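Local coordinates for lipoprotein LpqN (Mycobacterium tuberculosis, PDB 6E5F) that supports cell envelope biogenesis and virulence, interacts with the periplasmic domains of the mycolate transporters MmpL3 and MmpL11, and binds a dodecyl trehalose ligand, at residues 115-120 with 179-184; 91-96 with 210-215; 62-67 with 134-139. All blocks are in the same frame, centred on the assembly; numbering follows the deposited sequence. Where two conformers were deposited one is given.

Interaction 1: 115-120 with 179-184. With L6T (alpha-D-glucopyranosyl 6-O-dodecyl-alpha-D-glucopyranoside), chain B.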
# COMPACT_ATOMS: atom_id res chain seq x y z
N PRO A 115 -13.34 -17.80 5.26
CA PRO A 115 -12.78 -17.12 6.44
C PRO A 115 -11.29 -17.35 6.61
O PRO A 115 -10.64 -16.59 7.33
CB PRO A 115 -13.58 -17.70 7.61
CG PRO A 115 -14.11 -18.99 7.11
CD PRO A 115 -14.34 -18.81 5.64
N ASN A 116 -10.73 -18.38 5.97
CA ASN A 116 -9.29 -18.59 5.97
C ASN A 116 -8.56 -17.77 4.91
O ASN A 116 -7.33 -17.82 4.85
CB ASN A 116 -8.98 -20.08 5.75
CG ASN A 116 -9.17 -20.90 7.01
OD1 ASN A 116 -8.22 -21.15 7.75
ND2 ASN A 116 -10.40 -21.34 7.26
N ASP A 117 -9.29 -17.01 4.09
CA ASP A 117 -8.68 -16.21 3.03
C ASP A 117 -9.57 -15.00 2.76
O ASP A 117 -10.12 -14.85 1.66
CB ASP A 117 -8.48 -17.05 1.77
CG ASP A 117 -7.54 -16.39 0.77
OD1 ASP A 117 -7.04 -15.29 1.06
OD2 ASP A 117 -7.31 -17.00 -0.29
N PRO A 118 -9.72 -14.10 3.73
CA PRO A 118 -10.63 -12.97 3.58
C PRO A 118 -9.97 -11.83 2.82
O PRO A 118 -8.74 -11.68 2.86
CB PRO A 118 -10.91 -12.56 5.03
CG PRO A 118 -9.63 -12.89 5.74
CD PRO A 118 -9.12 -14.15 5.08
N PRO A 119 -10.76 -11.00 2.13
CA PRO A 119 -10.19 -9.77 1.56
C PRO A 119 -9.58 -8.90 2.65
O PRO A 119 -10.16 -8.75 3.73
CB PRO A 119 -11.40 -9.09 0.92
CG PRO A 119 -12.38 -10.18 0.68
CD PRO A 119 -12.18 -11.16 1.80
N THR A 120 -8.42 -8.34 2.36
CA THR A 120 -7.71 -7.51 3.32
C THR A 120 -7.05 -6.34 2.61
O THR A 120 -6.66 -6.43 1.44
CB THR A 120 -6.61 -8.29 4.05
OG1 THR A 120 -5.62 -8.72 3.10
CG2 THR A 120 -7.18 -9.49 4.77
N LYS A 179 -4.74 -20.23 -7.99
CA LYS A 179 -5.95 -19.45 -7.77
C LYS A 179 -5.67 -18.01 -8.18
O LYS A 179 -4.65 -17.44 -7.81
CB LYS A 179 -6.37 -19.49 -6.31
CG LYS A 179 -6.50 -20.90 -5.77
CD LYS A 179 -6.78 -20.90 -4.28
CE LYS A 179 -6.72 -22.31 -3.72
NZ LYS A 179 -7.99 -22.71 -3.06
N LEU A 180 -6.59 -17.44 -8.95
CA LEU A 180 -6.45 -16.05 -9.37
C LEU A 180 -6.79 -15.13 -8.21
O LEU A 180 -7.81 -15.32 -7.54
CB LEU A 180 -7.37 -15.77 -10.56
CG LEU A 180 -7.05 -14.51 -11.36
CD1 LEU A 180 -5.66 -14.59 -11.98
CD2 LEU A 180 -8.11 -14.26 -12.42
N ARG A 181 -5.94 -14.15 -7.97
CA ARG A 181 -6.13 -13.19 -6.90
C ARG A 181 -6.07 -11.78 -7.46
O ARG A 181 -5.28 -11.51 -8.37
CB ARG A 181 -5.04 -13.33 -5.82
CG ARG A 181 -4.87 -14.75 -5.28
CD ARG A 181 -3.96 -14.77 -4.06
NE ARG A 181 -4.58 -14.06 -2.94
CZ ARG A 181 -5.41 -14.63 -2.06
NH1 ARG A 181 -5.72 -15.91 -2.16
NH2 ARG A 181 -5.94 -13.90 -1.09
N THR A 182 -6.90 -10.90 -6.92
CA THR A 182 -6.81 -9.47 -7.22
C THR A 182 -5.89 -8.81 -6.21
O THR A 182 -6.02 -9.02 -5.00
CB THR A 182 -8.20 -8.84 -7.17
OG1 THR A 182 -9.02 -9.42 -8.20
CG2 THR A 182 -8.12 -7.34 -7.36
N VAL A 183 -4.93 -8.04 -6.71
CA VAL A 183 -3.95 -7.36 -5.88
C VAL A 183 -3.84 -5.93 -6.35
O VAL A 183 -3.96 -5.62 -7.53
CB VAL A 183 -2.58 -8.07 -5.92
CG1 VAL A 183 -1.97 -7.98 -7.32
CG2 VAL A 183 -1.65 -7.49 -4.89
N ALA A 184 -3.59 -5.03 -5.40
CA ALA A 184 -3.38 -3.65 -5.76
C ALA A 184 -2.55 -3.00 -4.67
O ALA A 184 -2.53 -3.45 -3.52
CB ALA A 184 -4.69 -2.89 -5.92
C1 L6T B . -6.16 -7.16 -15.51
C2 L6T B . -6.36 -8.58 -14.99
C3 L6T B . -7.80 -8.75 -14.56
C4 L6T B . -8.11 -7.72 -13.50
C5 L6T B . -7.90 -6.33 -14.10
C6 L6T B . -8.30 -5.22 -13.09
CAA L6T B . -6.55 -5.72 -17.30
CAO L6T B . -5.23 -6.96 -18.86
CAP L6T B . -3.81 -7.14 -19.39
CAR L6T B . -6.16 -6.58 -20.00
CAT L6T B . -7.57 -6.41 -19.44
CAV L6T B . -7.53 -5.32 -18.39
CAX L6T B . -7.50 -4.44 -11.04
CAY L6T B . -8.65 -4.30 -10.00
CAZ L6T B . -7.92 -3.65 -8.82
CBA L6T B . -8.99 -3.05 -7.91
CBB L6T B . -8.26 -3.14 -6.56
CBC L6T B . -8.62 -1.91 -5.77
CBD L6T B . -7.77 -1.94 -4.46
CBE L6T B . -7.69 -0.51 -3.99
CBF L6T B . -6.24 0.09 -4.12
CBG L6T B . -5.36 -0.42 -2.97
CBH L6T B . -5.95 -0.04 -1.62
CBI L6T B . -6.49 1.39 -1.54
O1 L6T B . -6.97 -6.94 -16.67
O2 L6T B . -6.07 -9.51 -16.04
O3 L6T B . -7.99 -10.07 -14.03
O4 L6T B . -9.47 -7.87 -13.09
O5 L6T B . -6.51 -6.20 -14.48
O6 L6T B . -7.66 -5.57 -11.89
OAN L6T B . -5.23 -5.91 -17.87
OAQ L6T B . -3.32 -5.89 -19.89
OAS L6T B . -6.16 -7.61 -21.00
OAU L6T B . -8.47 -6.03 -20.50
OAW L6T B . -8.83 -5.15 -17.82
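A single ion pair, D117 with R181, carries the whole contact between loop 115-120 and strand 179-184. The two side chains come from opposite directions and meet end-on: R181 NH1 gives a nearly straight bond to D117 OD2 (2.7 Å, 175°), in the guanidinium plane and on the syn lone pair of the oxygen, while R181 NH2 reaches D117 OD1 at 2.8 Å, somewhat tilted from both planes. The carboxylate and guanidinium planes are 16° apart, so the fork is almost flat. The arginine leaves its strand at an angle and bends at chi3 (66°), which swings its end round to the loop. R181 NH2 also makes a salt bridge to D204 of the neighbouring strand 195-206; serving both D117 and D204 would be expected to hold the guanidinium in place. Farther along the strand, T182 and A184 touch the ligand's dodecyl chain: A184 CB lies 3.5 Å from L6T CBD, and T182 CG2 lies 4.0 Å from L6T CAZ. The arrangement is a bidentate Asp-Arg salt bridge fastening a loop to an antiparallel sheet, on a strand that also lines the lipid pocket, consistent with the Mog1p/PsbP clan to which the family belongs.

Interaction 2: 91-96 with 210-215; sequences DDWRLL and TMTLMD
W93 sets the benzo edge of its indole against helix 210-215, where CZ2 lies 3.6 Å from the backbone oxygen of T212 and 3.7 Å from the methyl CG2 of the same residue. T212 O sits near the ring plane, so the helix is met by the rim of the indole and not by a face. With T212 CG2 anti to the backbone N, the methyl is carried to the tryptophan. Next along the rim, W93 CH2 touches L213 CD2 at 4.1 Å; the leucine starts out away from the strand, but its end returns to the ring, crossing the indole at about a right angle. The pyrrole side is tied through water: W93 NE1 donates to a water in the ring plane at 2.9 Å, and that water donates to T212 O at 2.8 Å. This water bridge from NE1 to T212 O would limit rotation of the indole. Y109 of strand 106-109 meets the tryptophan ring, and L213 continues onto A203 and A205 of strand 195-206. This is helix-on-sheet packing through an aromatic edge with a water bridge, beside the lipid pocket to which M214 belongs.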
# COMPACT_ATOMS: atom_id res chain seq x y z
N ASP A 91 -17.69 0.16 6.15
CA ASP A 91 -18.72 -0.70 6.73
C ASP A 91 -18.48 -2.15 6.32
O ASP A 91 -18.06 -2.43 5.19
CB ASP A 91 -20.10 -0.24 6.26
CG ASP A 91 -20.50 1.09 6.85
OD1 ASP A 91 -20.07 1.39 7.98
OD2 ASP A 91 -21.23 1.85 6.18
N ASP A 92 -18.74 -3.06 7.25
CA ASP A 92 -18.53 -4.50 7.10
C ASP A 92 -17.05 -4.89 7.14
O ASP A 92 -16.74 -6.08 6.97
CB ASP A 92 -19.20 -5.09 5.85
CG ASP A 92 -20.72 -4.97 5.90
OD1 ASP A 92 -21.27 -4.92 7.02
OD2 ASP A 92 -21.35 -4.93 4.83
N TRP A 93 -16.14 -3.95 7.33
CA TRP A 93 -14.74 -4.24 7.57
C TRP A 93 -14.41 -3.99 9.03
O TRP A 93 -15.08 -3.20 9.70
CB TRP A 93 -13.84 -3.36 6.70
CG TRP A 93 -13.93 -3.64 5.23
CD1 TRP A 93 -14.99 -3.39 4.41
CD2 TRP A 93 -12.91 -4.21 4.40
NE1 TRP A 93 -14.71 -3.78 3.13
CE2 TRP A 93 -13.43 -4.29 3.09
CE3 TRP A 93 -11.61 -4.67 4.63
CZ2 TRP A 93 -12.70 -4.80 2.03
CZ3 TRP A 93 -10.89 -5.18 3.58
CH2 TRP A 93 -11.44 -5.24 2.29
N ARG A 94 -13.39 -4.68 9.53
CA ARG A 94 -12.93 -4.49 10.90
C ARG A 94 -11.47 -4.07 10.91
O ARG A 94 -10.69 -4.46 10.03
CB ARG A 94 -13.15 -5.74 11.76
CG ARG A 94 -12.09 -6.83 11.65
CD ARG A 94 -12.10 -7.74 12.88
NE ARG A 94 -10.82 -8.43 13.07
CZ ARG A 94 -10.56 -9.68 12.69
NH1 ARG A 94 -11.49 -10.41 12.09
NH2 ARG A 94 -9.36 -10.19 12.92
N LEU A 95 -11.11 -3.29 11.92
CA LEU A 95 -9.75 -2.77 12.03
C LEU A 95 -8.79 -3.87 12.47
O LEU A 95 -9.10 -4.67 13.36
CB LEU A 95 -9.74 -1.65 13.07
CG LEU A 95 -8.49 -0.77 13.18
CD1 LEU A 95 -8.13 -0.17 11.83
CD2 LEU A 95 -8.74 0.33 14.20
N LEU A 96 -7.62 -3.92 11.82
CA LEU A 96 -6.56 -4.83 12.21
C LEU A 96 -5.50 -4.05 12.99
O LEU A 96 -5.03 -3.02 12.50
CB LEU A 96 -5.91 -5.44 10.98
CG LEU A 96 -6.74 -6.43 10.15
CD1 LEU A 96 -5.94 -6.89 8.94
CD2 LEU A 96 -7.18 -7.61 10.99
N THR A 210 -13.29 -9.37 -5.90
CA THR A 210 -12.67 -8.15 -6.40
C THR A 210 -13.48 -6.91 -6.04
O THR A 210 -12.92 -5.89 -5.65
CB THR A 210 -12.50 -8.25 -7.92
OG1 THR A 210 -11.53 -9.26 -8.24
CG2 THR A 210 -12.06 -6.92 -8.50
N MET A 211 -14.81 -6.98 -6.19
CA MET A 211 -15.63 -5.80 -5.95
C MET A 211 -15.58 -5.36 -4.49
O MET A 211 -15.71 -4.17 -4.20
CB MET A 211 -17.08 -6.06 -6.36
CG MET A 211 -17.96 -4.82 -6.33
SD MET A 211 -17.51 -3.58 -7.57
CE MET A 211 -17.86 -4.48 -9.07
N THR A 212 -15.41 -6.31 -3.56
CA THR A 212 -15.27 -5.93 -2.16
C THR A 212 -14.06 -5.03 -1.95
O THR A 212 -14.14 -4.04 -1.21
CB THR A 212 -15.15 -7.19 -1.30
OG1 THR A 212 -16.24 -8.08 -1.59
CG2 THR A 212 -15.20 -6.83 0.19
N LEU A 213 -12.94 -5.34 -2.59
CA LEU A 213 -11.77 -4.47 -2.51
C LEU A 213 -12.06 -3.10 -3.10
O LEU A 213 -11.70 -2.07 -2.53
CB LEU A 213 -10.59 -5.10 -3.25
CG LEU A 213 -9.94 -6.34 -2.65
CD1 LEU A 213 -8.74 -6.75 -3.50
CD2 LEU A 213 -9.52 -6.11 -1.21
N MET A 214 -12.70 -3.07 -4.28
CA MET A 214 -12.93 -1.80 -4.96
C MET A 214 -13.82 -0.89 -4.13
O MET A 214 -13.59 0.32 -4.06
CB MET A 214 -13.52 -2.05 -6.34
CG MET A 214 -12.66 -2.96 -7.22
SD MET A 214 -13.18 -3.04 -8.94
CE MET A 214 -12.80 -1.39 -9.49
N ASP A 215 -14.86 -1.45 -3.50
CA ASP A 215 -15.72 -0.65 -2.64
C ASP A 215 -14.93 -0.03 -1.50
O ASP A 215 -15.06 1.17 -1.21
CB ASP A 215 -16.87 -1.51 -2.10
CG ASP A 215 -17.87 -1.89 -3.17
OD1 ASP A 215 -17.95 -1.18 -4.20
OD2 ASP A 215 -18.59 -2.89 -2.98
O HOH W 1 -16.17 -3.45 0.70

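Interaction 3: 62-67 with 134-139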
# COMPACT_ATOMS: atom_id res chain seq x y z
N ALA A 62 12.30 -0.90 -3.17
CA ALA A 62 13.33 -1.54 -2.35
C ALA A 62 14.69 -1.50 -3.04
O ALA A 62 15.71 -1.27 -2.39
CB ALA A 62 12.93 -2.99 -2.05
N ASP A 63 14.72 -1.73 -4.36
CA ASP A 63 15.97 -1.61 -5.09
C ASP A 63 16.51 -0.19 -5.01
O ASP A 63 17.71 0.02 -4.80
CB ASP A 63 15.75 -2.00 -6.56
CG ASP A 63 15.34 -3.46 -6.73
OD1 ASP A 63 15.79 -4.31 -5.94
OD2 ASP A 63 14.56 -3.74 -7.66
N TYR A 64 15.63 0.80 -5.19
CA TYR A 64 16.03 2.20 -5.12
C TYR A 64 16.65 2.52 -3.76
O TYR A 64 17.69 3.20 -3.69
CB TYR A 64 14.81 3.08 -5.40
CG TYR A 64 15.03 4.55 -5.18
CD1 TYR A 64 15.95 5.25 -5.94
CD2 TYR A 64 14.29 5.25 -4.23
CE1 TYR A 64 16.16 6.61 -5.74
CE2 TYR A 64 14.49 6.59 -4.03
CZ TYR A 64 15.41 7.27 -4.79
OH TYR A 64 15.60 8.62 -4.57
N ILE A 65 16.05 2.03 -2.68
CA ILE A 65 16.59 2.26 -1.34
C ILE A 65 17.95 1.59 -1.19
O ILE A 65 18.90 2.17 -0.67
CB ILE A 65 15.59 1.78 -0.28
CG1 ILE A 65 14.33 2.64 -0.30
CG2 ILE A 65 16.23 1.79 1.09
CD1 ILE A 65 13.16 2.06 0.47
N ARG A 66 18.05 0.33 -1.64
CA ARG A 66 19.28 -0.43 -1.49
C ARG A 66 20.44 0.22 -2.25
O ARG A 66 21.58 0.20 -1.79
CB ARG A 66 19.06 -1.85 -2.00
CG ARG A 66 20.29 -2.74 -1.97
CD ARG A 66 20.09 -4.01 -2.79
NE ARG A 66 20.08 -3.74 -4.23
CZ ARG A 66 19.10 -4.06 -5.07
NH1 ARG A 66 19.21 -3.76 -6.35
NH2 ARG A 66 18.01 -4.70 -4.64
N ASP A 67 20.16 0.82 -3.40
CA ASP A 67 21.20 1.29 -4.30
C ASP A 67 21.64 2.72 -4.02
O ASP A 67 22.50 3.23 -4.74
CB ASP A 67 20.72 1.18 -5.76
CG ASP A 67 20.56 -0.25 -6.22
OD1 ASP A 67 21.19 -1.14 -5.61
OD2 ASP A 67 19.81 -0.49 -7.19
N PRO A 134 11.60 12.18 -3.48
CA PRO A 134 10.23 11.65 -3.41
C PRO A 134 9.66 11.28 -4.76
O PRO A 134 8.86 10.34 -4.85
CB PRO A 134 9.44 12.78 -2.73
CG PRO A 134 10.29 14.00 -2.89
CD PRO A 134 11.71 13.53 -2.90
N ALA A 135 10.06 11.97 -5.82
CA ALA A 135 9.54 11.65 -7.14
C ALA A 135 10.01 10.28 -7.61
O ALA A 135 9.29 9.59 -8.34
CB ALA A 135 9.95 12.72 -8.16
N LYS A 136 11.22 9.85 -7.21
CA LYS A 136 11.69 8.54 -7.64
C LYS A 136 10.95 7.42 -6.92
O LYS A 136 10.79 6.33 -7.48
CB LYS A 136 13.20 8.42 -7.42
CG LYS A 136 14.04 9.39 -8.26
CD LYS A 136 13.88 9.20 -9.77
CE LYS A 136 14.78 8.09 -10.31
NZ LYS A 136 14.77 8.05 -11.80
N VAL A 137 10.49 7.66 -5.69
CA VAL A 137 9.67 6.65 -5.01
C VAL A 137 8.43 6.36 -5.84
O VAL A 137 8.07 5.20 -6.05
CB VAL A 137 9.32 7.11 -3.59
CG1 VAL A 137 8.39 6.10 -2.91
CG2 VAL A 137 10.58 7.30 -2.77
N LEU A 138 7.75 7.41 -6.29
CA LEU A 138 6.57 7.24 -7.14
C LEU A 138 6.94 6.56 -8.45
O LEU A 138 6.21 5.69 -8.94
CB LEU A 138 5.94 8.60 -7.42
CG LEU A 138 5.38 9.38 -6.22
CD1 LEU A 138 5.20 10.84 -6.56
CD2 LEU A 138 4.06 8.77 -5.78
N GLN A 139 8.08 6.95 -9.04
CA GLN A 139 8.49 6.38 -10.31
C GLN A 139 8.62 4.86 -10.23
O GLN A 139 8.25 4.15 -11.17
CB GLN A 139 9.80 7.01 -10.78
CG GLN A 139 10.26 6.54 -12.14
CD GLN A 139 11.49 7.29 -12.64
OE1 GLN A 139 11.94 8.25 -12.02
NE2 GLN A 139 12.03 6.84 -13.76
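Y64 turns one face of its ring to K136, and the two side chains cross at about a right angle in a small helix-helix packing, helix 61-66 against helix 134-140, beside the antiparallel sheet. The aliphatic root of the lysine does the touching. K136 CB stands over the ring 4.0 Å from the centroid of Y64 and 27° off its normal, a CH-pi contact displaced toward the phenol end, with Y64 CZ the nearest atom at 3.6 Å. Y64 CG is anti to the backbone N (chi1 173°), which extends the ring out from its helix to the second one. V137 meets the same ring from another direction: its CG2 approaches Y64 CE2 obliquely, at 4.2 Å, again with the side chains roughly perpendicular. Both helices lie against the sheet, V137 on V189 of strand 179-192 and Y64 on I70 of strand 70-74. The phenol OH is hydrogen-bonded to the backbone N of D133, which pins the far end of the ring next to the second helix. On the outer side of the first helix, D63, R66 and D67 form a salt-bridge network; its shortest bond is R66 NH2 to D63 OD1 at 2.6 Å, and the bonds from R66 to D67 are weak. The lysine chain bends at chi2 and chi3, leading its ammonium away from the tyrosine and alongside its own helix toward Q139, where K136 NZ donates to Q139 OE1 at 2.8 Å from above the carbonyl plane.

From the N terminus, helix 61-66 comes first and pairs with helix 134-140, so interaction 3 closes a loop that takes in strands 70-74 to 120-130. Within it begins interaction 2, whose strand 93-96 pairs with helix 210-223. Interaction 1 lies wholly within that longer span, joining the loop before strand 120-130 to strand 179-192. Interaction 3 crosses both others along the chain. Interactions 1 and 2 touch, with T182 OG1 2.5 Å from T210 OG1, a probable hydrogen bond, and both reach the same sheet at the lipid pocket. Interaction 3 lies on the opposite side of the chain's centre from the other two, about 27 Å from interaction 1 and about 29 Å from interaction 2 between centres.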